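Local coordinates for Ice-binding protein (PDB 5UYT) that binds ice as a multi-domain antifreeze protein, probably helping its Antarctic bacterium to survive freezing, at residues L80-G85 with I97-S102; G125-A130 with V146-E151; L218-C223 with A273-D278. One frame throughout, in Å; residues are numbered along the deposited sequence.

Overall arrangement
Following the chain from the N terminus, interaction 1 comes first. It brings 97-102 back against 80-85 after 11 residues that are mostly strand. Interaction 2 follows and closes a 15-residue loop, bringing 146-151 against 125-130. Both join neighbouring coils of the first beta-helix. The two touch, with centres about 9 Å apart. Strands 101-104 and 127-129 are neighbours in one sheet, Ala-101 N probably bonds to Ala-126 O, and Leu-84 CD1 packs on Trp-148 CZ3. Interaction 3 closes a longer loop, fastening 218-223, just before strand 224-228, to helix 270-288. Its centre is about 57 Å from that of interaction 2. The three are in series; none nests or crosses.

Interaction 1 of 3, residues L80-G85 with I97-S102; sequences LAPLLG and IGQGAS
Leu-83 and Ser-102 form a parallel beta bridge, their CA atoms 5.2 Å apart, with Ser-102 bonded to the residues before and after Leu-83. Ser-102 N donates to Pro-82 O at 2.9 Å and an N-H...O angle of 172°. Leu-84 N donates back to Ser-102 O. Ile-97 reaches toward Leu-84 tip to tip, its CD1 lying 3.7 Å from Leu-84 CD2. Its inner methylene, CG1, meets Leu-80 CB at 3.9 Å. The other branch, CG2, touches Pro-82 CA. Ile-97 thus touches Leu-80, Pro-82 and Leu-84, and Ile-123 of strand 119-123 packs on it. This is one step of the right-handed beta-helix: each coil stacks on the next in parallel, with apolar side chains inside. Strand 83-85 is an outermost strand of its sheet within the chain. On the outer side, Gln-99 crosses Pro-82 obliquely. Its CG lies between the backbone N and the carbonyl carbon (chi1 62°), 3.9 Å from Pro-82 CB. The amide then lies against the proline ring, OE1 near Pro-82 CG and NE2 near CD, with Gln-99 CD 3.5 Å from Pro-82 CG. Pro-82 CB also sits 3.3 Å from Gly-100 O. Near the bridge, Leu-83 CD1 comes up to Ser-102 O and OG.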
loop_
_atom_site.group_PDB
_atom_site.type_symbol
_atom_site.label_atom_id
_atom_site.label_comp_id
_atom_site.label_asym_id
_atom_site.label_seq_id
_atom_site.Cartn_x
_atom_site.Cartn_y
_atom_site.Cartn_z
ATOM N N LEU A 80 17.781 25.724 20.361
ATOM C CA LEU A 80 18.341 25.865 19.028
ATOM C C LEU A 80 17.988 27.204 18.415
ATOM O O LEU A 80 16.929 27.751 18.703
ATOM C CB LEU A 80 17.830 24.741 18.110
ATOM C CG LEU A 80 18.103 23.299 18.514
ATOM C CD1 LEU A 80 17.518 22.360 17.448
ATOM C CD2 LEU A 80 19.596 23.051 18.714
ATOM N N ALA A 81 18.879 27.717 17.565
ATOM C CA ALA A 81 18.589 28.889 16.745
ATOM C C ALA A 81 17.454 28.521 15.780
ATOM O O ALA A 81 17.265 27.333 15.470
ATOM C CB ALA A 81 19.832 29.345 15.986
ATOM N N PRO A 82 16.674 29.523 15.326
ATOM C CA PRO A 82 15.525 29.185 14.492
ATOM C C PRO A 82 15.871 28.653 13.102
ATOM O O PRO A 82 15.041 27.968 12.519
ATOM C CB PRO A 82 14.750 30.504 14.388
ATOM C CG PRO A 82 15.759 31.560 14.627
ATOM C CD PRO A 82 16.758 30.971 15.589
ATOM N N LEU A 83 17.070 28.947 12.585
ATOM C CA LEU A 83 17.496 28.404 11.294
ATOM C C LEU A 83 18.042 26.988 11.502
ATOM O O LEU A 83 19.156 26.812 11.991
ATOM C CB LEU A 83 18.524 29.312 10.604
ATOM C CG LEU A 83 18.868 29.091 9.107
ATOM C CD1 LEU A 83 17.727 28.554 8.232
ATOM C CD2 LEU A 83 19.418 30.400 8.535
ATOM N N LEU A 84 17.234 25.993 11.139
ATOM C CA LEU A 84 17.552 24.568 11.346
ATOM C C LEU A 84 17.961 23.902 10.060
ATOM O O LEU A 84 17.299 24.073 9.028
ATOM C CB LEU A 84 16.330 23.798 11.820
ATOM C CG LEU A 84 15.695 23.896 13.199
ATOM C CD1 LEU A 84 14.788 22.679 13.308
ATOM C CD2 LEU A 84 16.757 23.881 14.291
ATOM N N GLY A 85 19.013 23.097 10.137
ATOM C CA GLY A 85 19.468 22.354 8.976
ATOM C C GLY A 85 20.819 22.831 8.502
ATOM O O GLY A 85 21.762 22.923 9.288
ATOM N N ILE A 97 12.789 25.883 20.586
ATOM C CA ILE A 97 13.015 27.042 19.731
ATOM C C ILE A 97 11.918 28.062 20.049
ATOM O O ILE A 97 10.766 27.870 19.661
ATOM C CB ILE A 97 12.994 26.671 18.224
ATOM C CG1 ILE A 97 14.039 25.580 17.925
ATOM C CG2 ILE A 97 13.254 27.925 17.390
ATOM C CD1 ILE A 97 14.061 25.084 16.499
ATOM N N GLY A 98 12.279 29.145 20.747
ATOM C CA GLY A 98 11.278 30.067 21.313
ATOM C C GLY A 98 10.769 31.134 20.357
ATOM O O GLY A 98 10.588 32.292 20.744
ATOM N N GLN A 99 10.523 30.729 19.114
ATOM C CA GLN A 99 10.072 31.611 18.027
ATOM C C GLN A 99 9.757 30.703 16.840
ATOM O O GLN A 99 9.936 29.483 16.936
ATOM C CB GLN A 99 11.164 32.635 17.661
ATOM C CG GLN A 99 12.463 32.004 17.146
ATOM C CD GLN A 99 13.596 33.003 17.007
ATOM O OE1 GLN A 99 13.583 33.860 16.113
ATOM N NE2 GLN A 99 14.594 32.892 17.885
ATOM N N GLY A 100 9.286 31.272 15.729
ATOM C CA GLY A 100 9.082 30.500 14.497
ATOM C C GLY A 100 10.409 29.983 13.952
ATOM O O GLY A 100 11.457 30.661 14.060
ATOM N N ALA A 101 10.367 28.786 13.379
ATOM C CA ALA A 101 11.569 28.117 12.885
ATOM C C ALA A 101 11.528 27.931 11.355
ATOM O O ALA A 101 10.470 27.944 10.732
ATOM C CB ALA A 101 11.748 26.771 13.582
ATOM N N SER A 102 12.697 27.786 10.751
ATOM C CA SER A 102 12.746 27.506 9.327
ATOM C C SER A 102 13.805 26.466 9.017
ATOM O O SER A 102 14.985 26.584 9.416
ATOM C CB SER A 102 12.962 28.772 8.501
ATOM O OG SER A 102 14.181 29.390 8.863
#

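Interaction 2 of 3, residues G125-A130 with V146-E151; sequences GALSSA and VFWKVE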
loop_
_atom_site.group_PDB
_atom_site.type_symbol
_atom_site.label_atom_id
_atom_site.label_comp_id
_atom_site.label_asym_id
_atom_site.label_seq_id
_atom_site.Cartn_x
_atom_site.Cartn_y
_atom_site.Cartn_z
ATOM N N GLY A 125 6.005 28.963 17.494
ATOM C CA GLY A 125 5.798 29.805 16.338
ATOM C C GLY A 125 5.560 28.893 15.166
ATOM O O GLY A 125 5.360 27.690 15.348
ATOM N N ALA A 126 5.570 29.455 13.962
ATOM C CA ALA A 126 5.338 28.665 12.747
ATOM C C ALA A 126 6.593 27.859 12.367
ATOM O O ALA A 126 7.707 28.141 12.850
ATOM C CB ALA A 126 4.909 29.578 11.604
ATOM N N LEU A 127 6.409 26.850 11.519
ATOM C CA LEU A 127 7.529 26.087 10.981
ATOM C C LEU A 127 7.415 26.056 9.457
ATOM O O LEU A 127 6.397 25.636 8.935
ATOM C CB LEU A 127 7.549 24.679 11.564
ATOM C CG LEU A 127 8.572 23.688 10.994
ATOM C CD1 LEU A 127 10.004 24.064 11.384
ATOM C CD2 LEU A 127 8.228 22.273 11.450
ATOM N N SER A 128 8.446 26.535 8.768
ATOM C CA SER A 128 8.483 26.576 7.305
ATOM C C SER A 128 9.728 25.863 6.854
ATOM O O SER A 128 10.696 25.785 7.612
ATOM C CB SER A 128 8.573 28.016 6.812
ATOM O OG SER A 128 7.323 28.639 6.970
ATOM N N SER A 129 9.718 25.327 5.642
ATOM C CA SER A 129 10.969 24.847 5.050
ATOM C C SER A 129 11.190 25.557 3.716
ATOM O O SER A 129 10.227 26.054 3.098
ATOM C CB SER A 129 10.930 23.329 4.823
ATOM O OG SER A 129 9.939 22.985 3.847
ATOM N N ALA A 130 12.453 25.595 3.296
ATOM C CA ALA A 130 12.842 26.035 1.957
ATOM C C ALA A 130 12.690 24.875 0.982
ATOM O O ALA A 130 12.706 23.710 1.405
ATOM C CB ALA A 130 14.288 26.529 1.980
ATOM N N VAL A 146 10.359 10.700 16.121
ATOM C CA VAL A 146 10.528 12.147 15.866
ATOM C C VAL A 146 9.187 12.888 15.955
ATOM O O VAL A 146 8.181 12.460 15.371
ATOM C CB VAL A 146 11.189 12.409 14.492
ATOM C CG1 VAL A 146 11.308 13.903 14.239
ATOM C CG2 VAL A 146 12.547 11.690 14.422
ATOM N N PHE A 147 9.174 13.997 16.704
ATOM C CA PHE A 147 7.962 14.786 16.905
ATOM C C PHE A 147 8.276 16.262 16.720
ATOM O O PHE A 147 9.331 16.746 17.177
ATOM C CB PHE A 147 7.430 14.598 18.338
ATOM C CG PHE A 147 7.036 13.174 18.669
ATOM C CD1 PHE A 147 5.700 12.784 18.617
ATOM C CD2 PHE A 147 7.991 12.237 19.058
ATOM C CE1 PHE A 147 5.331 11.471 18.913
ATOM C CE2 PHE A 147 7.632 10.929 19.363
ATOM C CZ PHE A 147 6.296 10.541 19.295
ATOM N N TRP A 148 7.338 16.980 16.105
ATOM C CA TRP A 148 7.413 18.442 15.990
ATOM C C TRP A 148 6.143 19.023 16.599
ATOM O O TRP A 148 5.045 18.788 16.081
ATOM C CB TRP A 148 7.547 18.868 14.508
ATOM C CG TRP A 148 8.670 18.177 13.757
ATOM C CD1 TRP A 148 8.628 16.925 13.195
ATOM C CD2 TRP A 148 9.954 18.722 13.419
ATOM N NE1 TRP A 148 9.828 16.639 12.578
ATOM C CE2 TRP A 148 10.654 17.725 12.687
ATOM C CE3 TRP A 148 10.586 19.953 13.666
ATOM C CZ2 TRP A 148 11.959 17.921 12.195
ATOM C CZ3 TRP A 148 11.886 20.149 13.184
ATOM C CH2 TRP A 148 12.563 19.129 12.466
ATOM N N LYS A 149 6.277 19.724 17.730
ATOM C CA LYS A 149 5.136 20.388 18.349
ATOM C C LYS A 149 5.150 21.851 17.926
ATOM O O LYS A 149 5.916 22.663 18.476
ATOM C CB LYS A 149 5.223 20.264 19.864
ATOM C CG LYS A 149 4.038 20.879 20.600
ATOM C CD LYS A 149 4.391 21.265 22.037
ATOM C CE LYS A 149 5.428 22.389 22.127
ATOM N NZ LYS A 149 5.226 23.556 21.205
ATOM N N VAL A 150 4.302 22.188 16.956
ATOM C CA VAL A 150 4.382 23.490 16.278
ATOM C C VAL A 150 3.224 24.426 16.651
ATOM O O VAL A 150 2.056 24.124 16.353
ATOM C CB VAL A 150 4.452 23.351 14.732
ATOM C CG1 VAL A 150 4.754 24.713 14.093
ATOM C CG2 VAL A 150 5.512 22.323 14.313
ATOM N N GLU A 151 3.556 25.564 17.269
ATOM C CA GLU A 151 2.540 26.556 17.672
ATOM C C GLU A 151 2.334 27.577 16.559
ATOM O O GLU A 151 2.540 28.792 16.756
ATOM C CB GLU A 151 2.946 27.292 18.958
ATOM C CG GLU A 151 3.359 26.398 20.117
ATOM C CD GLU A 151 2.250 25.485 20.591
ATOM O OE1 GLU A 151 1.065 25.846 20.420
ATOM O OE2 GLU A 151 2.583 24.405 21.130
#
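Glu-151 rests its CB near Gly-125 N, while its carboxylate oxygen OE2 is gripped by two groups: Lys-149 NZ and the hydroxyl of Tyr-68, on helix 55-73. The lysine bond is a salt bridge, with Lys-149 NZ 2.8 Å from Glu-151 OE2, and it uses the anti lone pair. The other oxygen, OE1, bonds to Asn-169 ND2, and Lys-149 NZ also reaches Gln-124 OE1. Lys-149 is likely to offset the charge of the carboxylate, while Tyr-68 and Asn-169 help to hold it in place. The bend of the glutamate chain at chi2 (-62°) turns the carboxylate away from 125-130. The side-chain contact across the two segments is apolar. Val-150 CG1 lies 3.8 Å from Leu-127 CB, and it also packs on the carbonyl oxygen of Gly-125, 3.3 Å from Gly-125 O. Its second methyl, CG2, meets Leu-127 CD2 at 3.9 Å. The two side chains cross at about a right angle. Leu-127 CD2 also approaches Trp-148 CE3 at 4.0 Å, oblique to the ring. The indole is fixed from other sides: its NE1 bonds to Lys-163 O, and its ring stacks with Phe-121. An alanine in place of Val-150 would probably open a gap beside Leu-127, leaving that side chain freer to turn. Leu-103 touches both Leu-127 and Trp-148. Strands 127-129 and 146-150 belong to different sheets, and their side chains meet between them. Such an apolar filling between parallel sheets is the interior of a right-handed beta-helix, here that of the first ice-binding-like domain.

Interaction 3 of 3, residues L218-C223 with A273-D278; sequences LGTVVC and AQAALD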
loop_
_atom_site.group_PDB
_atom_site.type_symbol
_atom_site.label_atom_id
_atom_site.label_comp_id
_atom_site.label_asym_id
_atom_site.label_seq_id
_atom_site.Cartn_x
_atom_site.Cartn_y
_atom_site.Cartn_z
ATOM N N LEU A 218 -5.809 -23.371 -1.515
ATOM C CA LEU A 218 -6.046 -23.655 -2.944
ATOM C C LEU A 218 -6.299 -25.147 -3.250
ATOM O O LEU A 218 -6.655 -25.482 -4.390
ATOM C CB LEU A 218 -4.906 -23.115 -3.819
ATOM C CG LEU A 218 -4.679 -21.597 -3.752
ATOM C CD1 LEU A 218 -3.484 -21.239 -4.626
ATOM C CD2 LEU A 218 -5.921 -20.823 -4.187
ATOM N N GLY A 219 -6.136 -26.048 -2.266
ATOM C CA GLY A 219 -6.186 -27.490 -2.581
ATOM C C GLY A 219 -5.335 -27.864 -3.802
ATOM O O GLY A 219 -4.182 -27.421 -3.927
ATOM N N THR A 220 -5.900 -28.669 -4.709
ATOM C CA THR A 220 -5.105 -29.224 -5.818
ATOM C C THR A 220 -4.836 -28.180 -6.903
ATOM O O THR A 220 -3.918 -28.342 -7.707
ATOM C CB THR A 220 -5.750 -30.474 -6.458
ATOM O OG1 THR A 220 -6.979 -30.077 -7.101
ATOM C CG2 THR A 220 -6.060 -31.558 -5.416
ATOM N N VAL A 221 -5.595 -27.086 -6.901
ATOM C CA VAL A 221 -5.386 -26.060 -7.916
ATOM C C VAL A 221 -4.039 -25.299 -7.709
ATOM O O VAL A 221 -3.548 -24.616 -8.628
ATOM C CB VAL A 221 -6.671 -25.195 -8.140
ATOM C CG1 VAL A 221 -6.613 -23.921 -7.336
ATOM C CG2 VAL A 221 -6.793 -24.836 -9.626
ATOM N N VAL A 222 -3.380 -25.520 -6.547
ATOM C CA VAL A 222 -1.993 -25.046 -6.334
ATOM C C VAL A 222 -1.007 -25.637 -7.374
ATOM O O VAL A 222 0.034 -25.032 -7.676
ATOM C CB VAL A 222 -1.451 -25.341 -4.898
ATOM C CG1 VAL A 222 -1.007 -26.781 -4.741
ATOM C CG2 VAL A 222 -0.306 -24.389 -4.549
ATOM N N CYS A 223 -1.365 -26.789 -7.949
ATOM C CA CYS A 223 -0.533 -27.425 -8.976
ATOM C C CYS A 223 -0.799 -26.939 -10.381
ATOM O O CYS A 223 -0.092 -27.360 -11.295
ATOM C CB CYS A 223 -0.687 -28.960 -8.933
ATOM S SG CYS A 223 -0.025 -29.643 -7.390
ATOM N N ALA A 273 -11.328 -32.046 -12.764
ATOM C CA ALA A 273 -12.570 -32.045 -11.992
ATOM C C ALA A 273 -12.306 -31.617 -10.548
ATOM O O ALA A 273 -13.059 -30.794 -9.990
ATOM C CB ALA A 273 -13.285 -33.412 -12.062
ATOM N N GLN A 274 -11.224 -32.135 -9.964
ATOM C CA GLN A 274 -10.862 -31.812 -8.582
ATOM C C GLN A 274 -10.376 -30.375 -8.471
ATOM O O GLN A 274 -10.701 -29.666 -7.489
ATOM C CB GLN A 274 -9.807 -32.785 -8.024
ATOM C CG GLN A 274 -9.450 -32.527 -6.553
ATOM C CD GLN A 274 -10.624 -32.745 -5.601
ATOM O OE1 GLN A 274 -11.390 -33.687 -5.742
ATOM N NE2 GLN A 274 -10.754 -31.872 -4.614
ATOM N N ALA A 275 -9.602 -29.945 -9.473
ATOM C CA ALA A 275 -9.161 -28.552 -9.523
ATOM C C ALA A 275 -10.367 -27.597 -9.598
ATOM O O ALA A 275 -10.352 -26.545 -8.963
ATOM C CB ALA A 275 -8.207 -28.313 -10.677
ATOM N N ALA A 276 -11.377 -27.937 -10.391
ATOM C CA ALA A 276 -12.551 -27.047 -10.517
ATOM C C ALA A 276 -13.274 -26.875 -9.168
ATOM O O ALA A 276 -13.706 -25.772 -8.819
ATOM C CB ALA A 276 -13.534 -27.577 -11.572
ATOM N N LEU A 277 -13.421 -27.965 -8.424
ATOM C CA LEU A 277 -14.064 -27.901 -7.091
ATOM C C LEU A 277 -13.248 -27.002 -6.163
ATOM O O LEU A 277 -13.780 -26.134 -5.459
ATOM C CB LEU A 277 -14.218 -29.312 -6.490
ATOM C CG LEU A 277 -15.223 -30.218 -7.213
ATOM C CD1 LEU A 277 -15.242 -31.634 -6.614
ATOM C CD2 LEU A 277 -16.656 -29.656 -7.145
ATOM N N ASP A 278 -11.942 -27.195 -6.192
ATOM C CA ASP A 278 -11.057 -26.465 -5.303
ATOM C C ASP A 278 -10.975 -24.985 -5.679
ATOM O O ASP A 278 -10.888 -24.134 -4.800
ATOM C CB ASP A 278 -9.682 -27.101 -5.284
ATOM C CG ASP A 278 -9.685 -28.410 -4.536
ATOM O OD1 ASP A 278 -10.660 -28.653 -3.804
ATOM O OD2 ASP A 278 -8.726 -29.181 -4.667
#
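Val-221 and Ala-275 form the buried, apolar side of this contact, with Val-221 CG2 3.9 Å from Ala-275 CB. Phe-227 of strand 224-228 touches the two of them, and Leu-403 adds to the valine side. The other side, where Thr-220 and Gln-274 are exposed to solvent, is polar. There Thr-220 N donates to Asp-278 OD2 at 2.9 Å, with an N-H...O angle of 173°. The bond meets the anti side of the oxygen, 32° out of the carboxylate plane. Thr-220 OG1 lies 3.1 Å from the same Asp-278 OD2. Gln-274 NE2 makes only weak bonds to the carboxylate, the straighter one to Asp-278 OD2 at 3.4 Å. Gln-274 CG, anti to its backbone N (chi1 -177°), comes within 3.5 Å of Thr-220 OG1. Gly-219 passes close by, and a CB there would fall 2.5 Å from Asp-278 OD2. Cys-223, at the end of the 3-10 segment 220-223, is bridged to Cys-422. The contact thus sets the loop just before strand 224-228, with its 3-10 turn, against helix 270-288, the long helix that lies alongside the right-handed beta-helix in this family.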